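Local coordinates for Atu0111 protein (Agrobacterium tumefaciens, PDB 2FSQ) that is of unknown function but belongs to the 2H clan, whose better-known members include phosphoesterases, and so may act on phosphate esters, at residues S53-T62 against L209-Q217; R65-L75 against C194-E205. One frame throughout, in Å; residues are numbered along the deposited sequence. Where two conformers were deposited one is given.

Contact 1: residues S53-T62 against L209-Q217; sequences SQTESAIVST and LRVAAPVIQ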
loop_
_atom_site.group_PDB
_atom_site.type_symbol
_atom_site.label_atom_id
_atom_site.label_comp_id
_atom_site.label_asym_id
_atom_site.label_seq_id
_atom_site.Cartn_x
_atom_site.Cartn_y
_atom_site.Cartn_z
ATOM N N SER A 53 -0.930 18.970 2.388
ATOM C CA SER A 53 -2.207 19.121 1.667
ATOM C C SER A 53 -3.368 18.788 2.603
ATOM O O SER A 53 -3.170 18.120 3.619
ATOM C CB SER A 53 -2.229 18.191 0.446
ATOM O OG SER A 53 -2.190 16.835 0.851
ATOM N N GLN A 54 -4.579 19.228 2.251
ATOM C CA GLN A 54 -5.753 18.919 3.069
ATOM C C GLN A 54 -6.048 17.407 3.055
ATOM O O GLN A 54 -6.578 16.854 4.031
ATOM C CB GLN A 54 -6.954 19.770 2.646
ATOM C CG GLN A 54 -6.690 21.287 2.845
ATOM C CD GLN A 54 -7.936 22.122 3.141
ATOM O OE1 GLN A 54 -7.830 23.326 3.420
ATOM N NE2 GLN A 54 -9.114 21.503 3.074
ATOM N N THR A 55 -5.686 16.737 1.956
ATOM C CA THR A 55 -5.821 15.279 1.879
ATOM C C THR A 55 -4.951 14.622 2.951
ATOM O O THR A 55 -5.407 13.752 3.699
ATOM C CB THR A 55 -5.426 14.726 0.482
ATOM O OG1 THR A 55 -6.429 15.075 -0.476
ATOM C CG2 THR A 55 -5.346 13.218 0.489
ATOM N N GLU A 56 -3.698 15.055 3.032
ATOM C CA GLU A 56 -2.803 14.470 4.011
ATOM C C GLU A 56 -3.297 14.711 5.436
ATOM O O GLU A 56 -3.326 13.788 6.253
ATOM C CB GLU A 56 -1.386 14.989 3.836
ATOM C CG GLU A 56 -0.411 14.370 4.817
ATOM C CD GLU A 56 0.934 15.059 4.810
ATOM O OE1 GLU A 56 0.980 16.250 5.172
ATOM O OE2 GLU A 56 1.955 14.406 4.492
ATOM N N SER A 57 -3.713 15.943 5.740
ATOM C CA SER A 57 -4.244 16.240 7.066
ATOM C C SER A 57 -5.460 15.396 7.427
ATOM O O SER A 57 -5.597 14.928 8.563
ATOM C CB SER A 57 -4.560 17.737 7.192
ATOM O OG SER A 57 -3.360 18.493 7.119
ATOM N N ALA A 58 -6.349 15.184 6.454
ATOM C CA ALA A 58 -7.520 14.351 6.683
ATOM C C ALA A 58 -7.106 12.907 7.028
ATOM O O ALA A 58 -7.647 12.289 7.969
ATOM C CB ALA A 58 -8.427 14.368 5.464
ATOM N N ILE A 59 -6.136 12.380 6.280
ATOM C CA ILE A 59 -5.706 10.999 6.477
ATOM C C ILE A 59 -4.995 10.856 7.822
ATOM O O ILE A 59 -5.199 9.860 8.538
ATOM C CB ILE A 59 -4.810 10.528 5.311
ATOM C CG1 ILE A 59 -5.680 10.389 4.046
ATOM C CG2 ILE A 59 -4.123 9.201 5.668
ATOM C CD1 ILE A 59 -4.898 10.169 2.755
ATOM N N VAL A 60 -4.226 11.877 8.180
ATOM C CA VAL A 60 -3.519 11.881 9.456
ATOM C C VAL A 60 -4.518 11.900 10.621
ATOM O O VAL A 60 -4.296 11.241 11.635
ATOM C CB VAL A 60 -2.484 13.007 9.523
ATOM C CG1 VAL A 60 -1.917 13.155 10.940
ATOM C CG2 VAL A 60 -1.335 12.729 8.548
ATOM N N SER A 61 -5.636 12.611 10.468
ATOM C CA SER A 61 -6.698 12.574 11.483
ATOM C C SER A 61 -7.320 11.189 11.649
ATOM O O SER A 61 -7.577 10.744 12.769
ATOM C CB SER A 61 -7.785 13.602 11.174
ATOM O OG SER A 61 -7.304 14.912 11.383
ATOM N N THR A 62 -7.565 10.513 10.529
ATOM C CA THR A 62 -8.089 9.147 10.555
ATOM C C THR A 62 -7.098 8.240 11.291
ATOM O O THR A 62 -7.467 7.481 12.186
ATOM C CB THR A 62 -8.321 8.627 9.116
ATOM O OG1 THR A 62 -9.176 9.542 8.407
ATOM C CG2 THR A 62 -8.911 7.210 9.112
ATOM N N LEU A 209 -13.732 11.108 6.508
ATOM C CA LEU A 209 -12.634 11.177 5.555
ATOM C C LEU A 209 -13.124 11.469 4.133
ATOM O O LEU A 209 -12.515 12.275 3.420
ATOM C CB LEU A 209 -11.831 9.867 5.592
ATOM C CG LEU A 209 -10.637 9.769 4.662
ATOM C CD1 LEU A 209 -9.611 10.851 4.938
ATOM C CD2 LEU A 209 -10.004 8.407 4.817
ATOM N N ARG A 210 -14.207 10.809 3.722
ATOM C CA ARG A 210 -14.792 11.027 2.391
ATOM C C ARG A 210 -15.236 12.472 2.178
ATOM O O ARG A 210 -15.120 13.016 1.074
ATOM C CB ARG A 210 -15.961 10.075 2.143
ATOM C CG ARG A 210 -15.533 8.641 1.852
ATOM C CD ARG A 210 -16.755 7.750 1.659
ATOM N NE ARG A 210 -17.393 8.027 0.377
ATOM C CZ ARG A 210 -18.706 8.043 0.162
ATOM N NH1 ARG A 210 -19.561 7.800 1.157
ATOM N NH2 ARG A 210 -19.164 8.302 -1.056
ATOM N N VAL A 211 -15.732 13.104 3.235
ATOM C CA VAL A 211 -16.096 14.521 3.156
ATOM C C VAL A 211 -14.870 15.428 3.117
ATOM O O VAL A 211 -14.822 16.393 2.348
ATOM C CB VAL A 211 -17.037 14.926 4.318
ATOM C CG1 VAL A 211 -17.250 16.446 4.350
ATOM C CG2 VAL A 211 -18.382 14.201 4.194
ATOM N N ALA A 212 -13.881 15.126 3.952
ATOM C CA ALA A 212 -12.695 15.972 4.060
ATOM C C ALA A 212 -11.769 15.836 2.866
ATOM O O ALA A 212 -11.038 16.778 2.521
ATOM C CB ALA A 212 -11.929 15.658 5.337
ATOM N N ALA A 213 -11.778 14.653 2.244
ATOM C CA ALA A 213 -10.878 14.356 1.127
ATOM C C ALA A 213 -11.665 13.553 0.093
ATOM O O ALA A 213 -11.453 12.351 -0.045
ATOM C CB ALA A 213 -9.653 13.561 1.607
ATOM N N PRO A 214 -12.596 14.208 -0.617
ATOM C CA PRO A 214 -13.444 13.477 -1.566
ATOM C C PRO A 214 -12.689 12.888 -2.767
ATOM O O PRO A 214 -13.180 11.965 -3.412
ATOM C CB PRO A 214 -14.456 14.535 -2.031
ATOM C CG PRO A 214 -13.777 15.829 -1.780
ATOM C CD PRO A 214 -12.973 15.634 -0.532
ATOM N N VAL A 215 -11.528 13.453 -3.078
ATOM C CA VAL A 215 -10.525 12.760 -3.880
ATOM C C VAL A 215 -9.232 12.787 -3.082
ATOM O O VAL A 215 -8.953 13.740 -2.335
ATOM C CB VAL A 215 -10.314 13.377 -5.284
ATOM C CG1 VAL A 215 -11.489 13.069 -6.182
ATOM C CG2 VAL A 215 -10.059 14.883 -5.200
ATOM N N ILE A 216 -8.442 11.735 -3.230
ATOM C CA ILE A 216 -7.219 11.610 -2.460
ATOM C C ILE A 216 -6.114 12.231 -3.294
ATOM O O ILE A 216 -5.584 11.597 -4.215
ATOM C CB ILE A 216 -6.930 10.132 -2.102
ATOM C CG1 ILE A 216 -8.109 9.535 -1.318
ATOM C CG2 ILE A 216 -5.628 10.017 -1.306
ATOM C CD1 ILE A 216 -8.548 10.326 -0.097
ATOM N N GLN A 217 -5.783 13.483 -2.989
ATOM C CA GLN A 217 -4.722 14.133 -3.725
ATOM C C GLN A 217 -3.412 13.379 -3.527
ATOM O O GLN A 217 -3.058 13.038 -2.397
ATOM C CB GLN A 217 -4.554 15.573 -3.268
ATOM C CG GLN A 217 -3.614 16.346 -4.179
ATOM C CD GLN A 217 -3.180 17.673 -3.617
ATOM O OE1 GLN A 217 -3.639 18.105 -2.571
ATOM N NE2 GLN A 217 -2.265 18.327 -4.317
HETATM O O HOH W 1 -2.079 14.304 -0.271
HETATM O O HOH W 2 -5.634 17.678 -0.819
#
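Thr-55 and Gln-217 make the direct polar link between these segments. The backbone N of Gln-217 donates to Thr-55 OG1 over 3.0 Å, with an N-H...O angle of 156°. The hydroxyl stands beside its own backbone N, opposite the carbonyl carbon (chi1 -72°), which turns it to the incoming chain, while CG2, anti to the backbone N, also faces that chain and rests on Ile-216 CG2.

Two waters widen this link. Water 1 donates to both Ser-53 OG and Gln-217 O, the latter at 2.7 Å. Water 2 donates to Gln-217 OE1 and is hydrogen-bonded to Thr-55 OG1 at 2.7 Å, so the extended glutamine is tied to the first turn of the helix at its backbone and at its amide. Ser-53 is the N-cap of that helix: its OG accepts from Glu-56 N and is also bonded to Val-50 O, while its CB lies 3.3 Å from Gln-217 OE1.

One turn further on, the contact becomes apolar. Ala-58 CB sits 3.7 Å from Ala-212 CB, two small side chains that let the antiparallel helices come near each other. Beside them Leu-209 CD1 touches Ala-58 CB, Ile-59 CG1 and Thr-62 OG1, and the leucine crosses Thr-62 at about a right angle. On the side facing the sheet, Ile-59 CD1 meets Ile-216 CG2 at 4.1 Å, again nearly at right angles.

The start of helix 54-67 is thus paired with the end of helix 195-212 and with the chain that leaves it at Ala-213. Both pack against the hairpin of strands 133-139 and 142-147 in this alpha-beta barrel: Met-143 touches Ile-59, Leu-209 and Ile-216, Leu-138 touches Thr-62, and Ile-216 is backbone-bonded to Met-133.

Contact 2: residues R65-L75 against C194-E205; sequences RFLDMPEASQL and CLPRWQAMLDEE. With ACY (acetic acid), chain C.
Glu-71 and Arg-197 form an end-on salt bridge, NH1 to OE1 at 2.8 Å and NH2 to OE2 at 2.9 Å, with both oxygens near the guanidinium plane. OE1 takes a second bond from Trp-198 NE1 at 2.9 Å, arriving 47° out of the carboxylate plane, so three N-H groups fix the carboxylate's rotation. Arg-197 NE and NH2 also hydrogen-bond an acetic acid molecule, probably from the crystallisation liquor. At the far end Glu-205 OE2 lies 3.6 Å from Arg-65 NE, well out of the guanidinium plane, a pairing of charges.

In this alpha-beta barrel protein, antiparallel helices 54-67 and 195-212 pack side by side, and the contact takes in the 3-10 turn before strand 75-77.

Between the charges lie aromatic rings and two selenomethionines, Met-69 and Met-201. Trp-198 turns its edge to the face of Phe-66, a T-shaped pair with planes at 70°; Phe-190 makes another with the indole. With CG beside its backbone N (chi1 -60°), Met-69 makes a CH-pi contact, that carbon 3.9 Å from the centroid of the six-membered ring of Trp-198; chi2 then bends SE over the five-membered ring, more distantly. Its CE reaches Met-201 CB at 3.5 Å, and Met-201 CE packs on Phe-66 CD1.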
loop_
_atom_site.group_PDB
_atom_site.type_symbol
_atom_site.label_atom_id
_atom_site.label_comp_id
_atom_site.label_asym_id
_atom_site.label_seq_id
_atom_site.Cartn_x
_atom_site.Cartn_y
_atom_site.Cartn_z
ATOM N N ARG A 65 -7.348 8.566 15.018
ATOM C CA ARG A 65 -8.462 7.841 15.593
ATOM C C ARG A 65 -8.073 6.385 15.791
ATOM O O ARG A 65 -8.528 5.748 16.749
ATOM C CB ARG A 65 -9.698 7.947 14.718
ATOM C CG ARG A 65 -10.976 7.660 15.458
ATOM C CD ARG A 65 -11.170 8.598 16.644
ATOM N NE ARG A 65 -12.541 8.560 17.127
ATOM C CZ ARG A 65 -13.077 7.590 17.868
ATOM N NH1 ARG A 65 -12.380 6.515 18.230
ATOM N NH2 ARG A 65 -14.340 7.697 18.236
ATOM N N PHE A 66 -7.246 5.858 14.874
ATOM C CA PHE A 66 -6.797 4.470 15.009
ATOM C C PHE A 66 -5.817 4.347 16.187
ATOM O O PHE A 66 -5.929 3.423 17.004
ATOM C CB PHE A 66 -6.043 3.999 13.760
ATOM C CG PHE A 66 -6.907 3.685 12.552
ATOM C CD1 PHE A 66 -8.142 4.291 12.319
ATOM C CD2 PHE A 66 -6.403 2.824 11.586
ATOM C CE1 PHE A 66 -8.882 3.978 11.167
ATOM C CE2 PHE A 66 -7.113 2.524 10.446
ATOM C CZ PHE A 66 -8.353 3.099 10.224
ATOM N N LEU A 67 -4.862 5.277 16.274
ATOM C CA LEU A 67 -3.902 5.289 17.383
ATOM C C LEU A 67 -4.608 5.444 18.739
ATOM O O LEU A 67 -4.128 4.917 19.757
ATOM C CB LEU A 67 -2.863 6.394 17.172
ATOM C CG LEU A 67 -1.797 6.121 16.096
ATOM C CD1 LEU A 67 -1.098 7.388 15.597
ATOM C CD2 LEU A 67 -0.762 5.137 16.629
ATOM N N ASP A 68 -5.765 6.108 18.761
ATOM C CA ASP A 68 -6.517 6.297 20.023
ATOM C C ASP A 68 -6.988 4.984 20.618
ATOM O O ASP A 68 -7.263 4.924 21.814
ATOM C CB ASP A 68 -7.768 7.172 19.831
ATOM C CG ASP A 68 -7.455 8.645 19.585
ATOM O OD1 ASP A 68 -6.323 9.105 19.840
ATOM O OD2 ASP A 68 -8.382 9.350 19.116
HETATM N N MSE A 69 -7.127 3.948 19.787
HETATM C CA MSE A 69 -7.689 2.686 20.225
HETATM C C MSE A 69 -6.642 1.897 21.013
HETATM O O MSE A 69 -5.445 1.914 20.667
HETATM C CB MSE A 69 -8.152 1.829 19.038
HETATM C CG MSE A 69 -9.230 2.446 18.136
HETATM SE SE MSE A 69 -10.928 2.735 19.060
HETATM C CE MSE A 69 -12.119 1.967 17.773
ATOM N N PRO A 70 -7.086 1.183 22.063
ATOM C CA PRO A 70 -6.141 0.360 22.806
ATOM C C PRO A 70 -5.456 -0.685 21.925
ATOM O O PRO A 70 -4.278 -0.967 22.128
ATOM C CB PRO A 70 -6.994 -0.323 23.884
ATOM C CG PRO A 70 -8.357 0.129 23.708
ATOM C CD PRO A 70 -8.447 1.139 22.622
ATOM N N GLU A 71 -6.172 -1.212 20.932
ATOM C CA GLU A 71 -5.597 -2.235 20.044
ATOM C C GLU A 71 -4.575 -1.676 19.057
ATOM O O GLU A 71 -3.964 -2.431 18.298
ATOM C CB GLU A 71 -6.705 -2.993 19.310
ATOM C CG GLU A 71 -7.625 -3.757 20.243
ATOM C CD GLU A 71 -8.695 -2.883 20.888
ATOM O OE1 GLU A 71 -8.965 -1.766 20.397
ATOM O OE2 GLU A 71 -9.278 -3.339 21.888
ATOM N N ALA A 72 -4.354 -0.363 19.091
ATOM C CA ALA A 72 -3.257 0.225 18.320
ATOM C C ALA A 72 -1.924 -0.420 18.700
ATOM O O ALA A 72 -0.992 -0.473 17.889
ATOM C CB ALA A 72 -3.199 1.720 18.540
ATOM N N SER A 73 -1.856 -0.933 19.930
ATOM C CA SER A 73 -0.673 -1.631 20.412
ATOM C C SER A 73 -0.372 -2.923 19.641
ATOM O O SER A 73 0.744 -3.445 19.719
ATOM C CB SER A 73 -0.797 -1.914 21.911
ATOM O OG SER A 73 -1.927 -2.714 22.210
ATOM N N GLN A 74 -1.362 -3.417 18.894
ATOM C CA GLN A 74 -1.248 -4.637 18.077
ATOM C C GLN A 74 -1.042 -4.335 16.597
ATOM O O GLN A 74 -1.114 -5.242 15.766
ATOM C CB GLN A 74 -2.503 -5.487 18.228
ATOM C CG GLN A 74 -2.857 -5.849 19.661
ATOM C CD GLN A 74 -4.105 -6.705 19.736
ATOM O OE1 GLN A 74 -4.219 -7.753 19.088
ATOM N NE2 GLN A 74 -5.030 -6.284 20.559
ATOM N N LEU A 75 -0.802 -3.068 16.292
ATOM C CA LEU A 75 -0.623 -2.580 14.923
ATOM C C LEU A 75 0.725 -1.911 14.805
ATOM O O LEU A 75 1.214 -1.315 15.766
ATOM C CB LEU A 75 -1.712 -1.560 14.588
ATOM C CG LEU A 75 -3.154 -2.053 14.612
ATOM C CD1 LEU A 75 -4.108 -0.888 14.342
ATOM C CD2 LEU A 75 -3.373 -3.129 13.572
ATOM N N CYS A 194 -13.584 -6.684 20.763
ATOM C CA CYS A 194 -13.356 -5.276 20.430
ATOM C C CYS A 194 -13.826 -4.885 19.034
ATOM O O CYS A 194 -13.757 -3.710 18.667
ATOM C CB CYS A 194 -11.868 -4.932 20.533
ATOM S SG CYS A 194 -10.809 -5.531 19.177
ATOM N N LEU A 195 -14.272 -5.863 18.256
ATOM C CA LEU A 195 -14.607 -5.600 16.854
ATOM C C LEU A 195 -15.799 -4.665 16.644
ATOM O O LEU A 195 -15.733 -3.809 15.767
ATOM C CB LEU A 195 -14.727 -6.903 16.054
ATOM C CG LEU A 195 -13.443 -7.740 16.038
ATOM C CD1 LEU A 195 -13.660 -9.009 15.214
ATOM C CD2 LEU A 195 -12.238 -6.955 15.516
ATOM N N PRO A 196 -16.901 -4.838 17.405
ATOM C CA PRO A 196 -17.993 -3.875 17.188
ATOM C C PRO A 196 -17.575 -2.414 17.411
ATOM O O PRO A 196 -18.005 -1.519 16.673
ATOM C CB PRO A 196 -19.059 -4.317 18.205
ATOM C CG PRO A 196 -18.807 -5.814 18.359
ATOM C CD PRO A 196 -17.286 -5.896 18.365
ATOM N N ARG A 197 -16.701 -2.164 18.373
ATOM C CA ARG A 197 -16.206 -0.814 18.587
ATOM C C ARG A 197 -15.366 -0.327 17.389
ATOM O O ARG A 197 -15.557 0.789 16.902
ATOM C CB ARG A 197 -15.399 -0.754 19.900
ATOM C CG ARG A 197 -14.508 0.476 20.017
ATOM C CD ARG A 197 -13.923 0.748 21.408
ATOM N NE ARG A 197 -13.404 -0.448 22.039
ATOM C CZ ARG A 197 -12.175 -0.927 21.840
ATOM N NH1 ARG A 197 -11.328 -0.308 21.017
ATOM N NH2 ARG A 197 -11.801 -2.047 22.447
ATOM N N TRP A 198 -14.441 -1.161 16.912
ATOM C CA TRP A 198 -13.692 -0.798 15.714
ATOM C C TRP A 198 -14.630 -0.537 14.541
ATOM O O TRP A 198 -14.432 0.421 13.807
ATOM C CB TRP A 198 -12.650 -1.862 15.365
ATOM C CG TRP A 198 -11.363 -1.624 16.074
ATOM C CD1 TRP A 198 -11.041 -2.004 17.353
ATOM C CD2 TRP A 198 -10.211 -0.946 15.555
ATOM N NE1 TRP A 198 -9.759 -1.591 17.665
ATOM C CE2 TRP A 198 -9.233 -0.928 16.583
ATOM C CE3 TRP A 198 -9.922 -0.317 14.335
ATOM C CZ2 TRP A 198 -7.963 -0.356 16.402
ATOM C CZ3 TRP A 198 -8.658 0.265 14.164
ATOM C CH2 TRP A 198 -7.704 0.252 15.201
ATOM N N GLN A 199 -15.632 -1.386 14.344
ATOM C CA GLN A 199 -16.535 -1.155 13.213
ATOM C C GLN A 199 -17.240 0.192 13.323
ATOM O O GLN A 199 -17.379 0.923 12.328
ATOM C CB GLN A 199 -17.574 -2.249 13.067
ATOM C CG GLN A 199 -18.345 -2.098 11.745
ATOM C CD GLN A 199 -17.436 -2.200 10.528
ATOM O OE1 GLN A 199 -17.320 -1.258 9.697
ATOM N NE2 GLN A 199 -16.774 -3.331 10.418
ATOM N N ALA A 200 -17.690 0.530 14.524
ATOM C CA ALA A 200 -18.390 1.784 14.685
ATOM C C ALA A 200 -17.459 2.959 14.373
ATOM O O ALA A 200 -17.857 3.910 13.686
ATOM C CB ALA A 200 -18.942 1.882 16.101
HETATM N N MSE A 201 -16.214 2.889 14.851
HETATM C CA MSE A 201 -15.257 3.945 14.581
HETATM C C MSE A 201 -14.895 3.995 13.096
HETATM O O MSE A 201 -14.811 5.084 12.521
HETATM C CB MSE A 201 -13.997 3.787 15.440
HETATM C CG MSE A 201 -12.925 4.843 15.173
HETATM SE SE MSE A 201 -11.707 4.441 13.694
HETATM C CE MSE A 201 -10.647 3.064 14.586
ATOM N N LEU A 202 -14.699 2.833 12.468
ATOM C CA LEU A 202 -14.310 2.813 11.040
ATOM C C LEU A 202 -15.422 3.434 10.188
ATOM O O LEU A 202 -15.159 4.176 9.251
ATOM C CB LEU A 202 -14.011 1.388 10.575
ATOM C CG LEU A 202 -12.744 0.803 11.214
ATOM C CD1 LEU A 202 -12.698 -0.714 11.062
ATOM C CD2 LEU A 202 -11.485 1.425 10.625
ATOM N N ASP A 203 -16.671 3.157 10.561
ATOM C CA ASP A 203 -17.818 3.701 9.831
ATOM C C ASP A 203 -17.821 5.216 9.948
ATOM O O ASP A 203 -17.950 5.940 8.947
ATOM C CB ASP A 203 -19.131 3.142 10.394
ATOM C CG ASP A 203 -19.376 1.691 10.018
ATOM O OD1 ASP A 203 -18.668 1.159 9.134
ATOM O OD2 ASP A 203 -20.283 1.077 10.635
ATOM N N GLU A 204 -17.655 5.705 11.168
ATOM C CA GLU A 204 -17.719 7.139 11.428
ATOM C C GLU A 204 -16.549 7.842 10.719
ATOM O O GLU A 204 -16.732 8.876 10.069
ATOM C CB GLU A 204 -17.703 7.400 12.944
ATOM C CG GLU A 204 -17.800 8.863 13.360
ATOM C CD GLU A 204 -17.979 9.024 14.852
ATOM O OE1 GLU A 204 -19.121 8.829 15.324
ATOM O OE2 GLU A 204 -16.988 9.374 15.535
ATOM N N GLU A 205 -15.349 7.264 10.818
ATOM C CA GLU A 205 -14.161 7.887 10.223
ATOM C C GLU A 205 -14.139 7.835 8.708
ATOM O O GLU A 205 -13.624 8.750 8.072
ATOM C CB GLU A 205 -12.854 7.312 10.790
ATOM C CG GLU A 205 -12.679 7.580 12.294
ATOM C CD GLU A 205 -12.684 9.055 12.681
ATOM O OE1 GLU A 205 -12.032 9.869 11.987
ATOM O OE2 GLU A 205 -13.330 9.381 13.712
HETATM C C ACY C . -14.987 -3.287 23.847
HETATM O O ACY C . -15.255 -2.071 23.690
HETATM O OXT ACY C . -13.879 -3.783 23.562
HETATM C CH3 ACY C . -16.028 -4.223 24.392
#

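How the contacts relate
Contacts 1 and 2 clamp the same two antiparallel helices, 54-67 and 195-212, at opposite ends of their pairing; contact 2 is nested inside the chain loop that contact 1 closes. They touch where Glu-205 OE1 packs 4.3 Å from Thr-62 CA. Both are mostly buried, yet each has an exposed margin. Contact 1 backs onto strands 133-139 and 142-147, and joins small aliphatic packing to a hydroxyl, a backbone N-H and waters at the helix start. Contact 2, with bulky aromatic and methionine side chains (here selenomethionine) between paired charges, sits slightly farther from the chain centre, about 19 Å against 16 Å, and leads into strand 75-77.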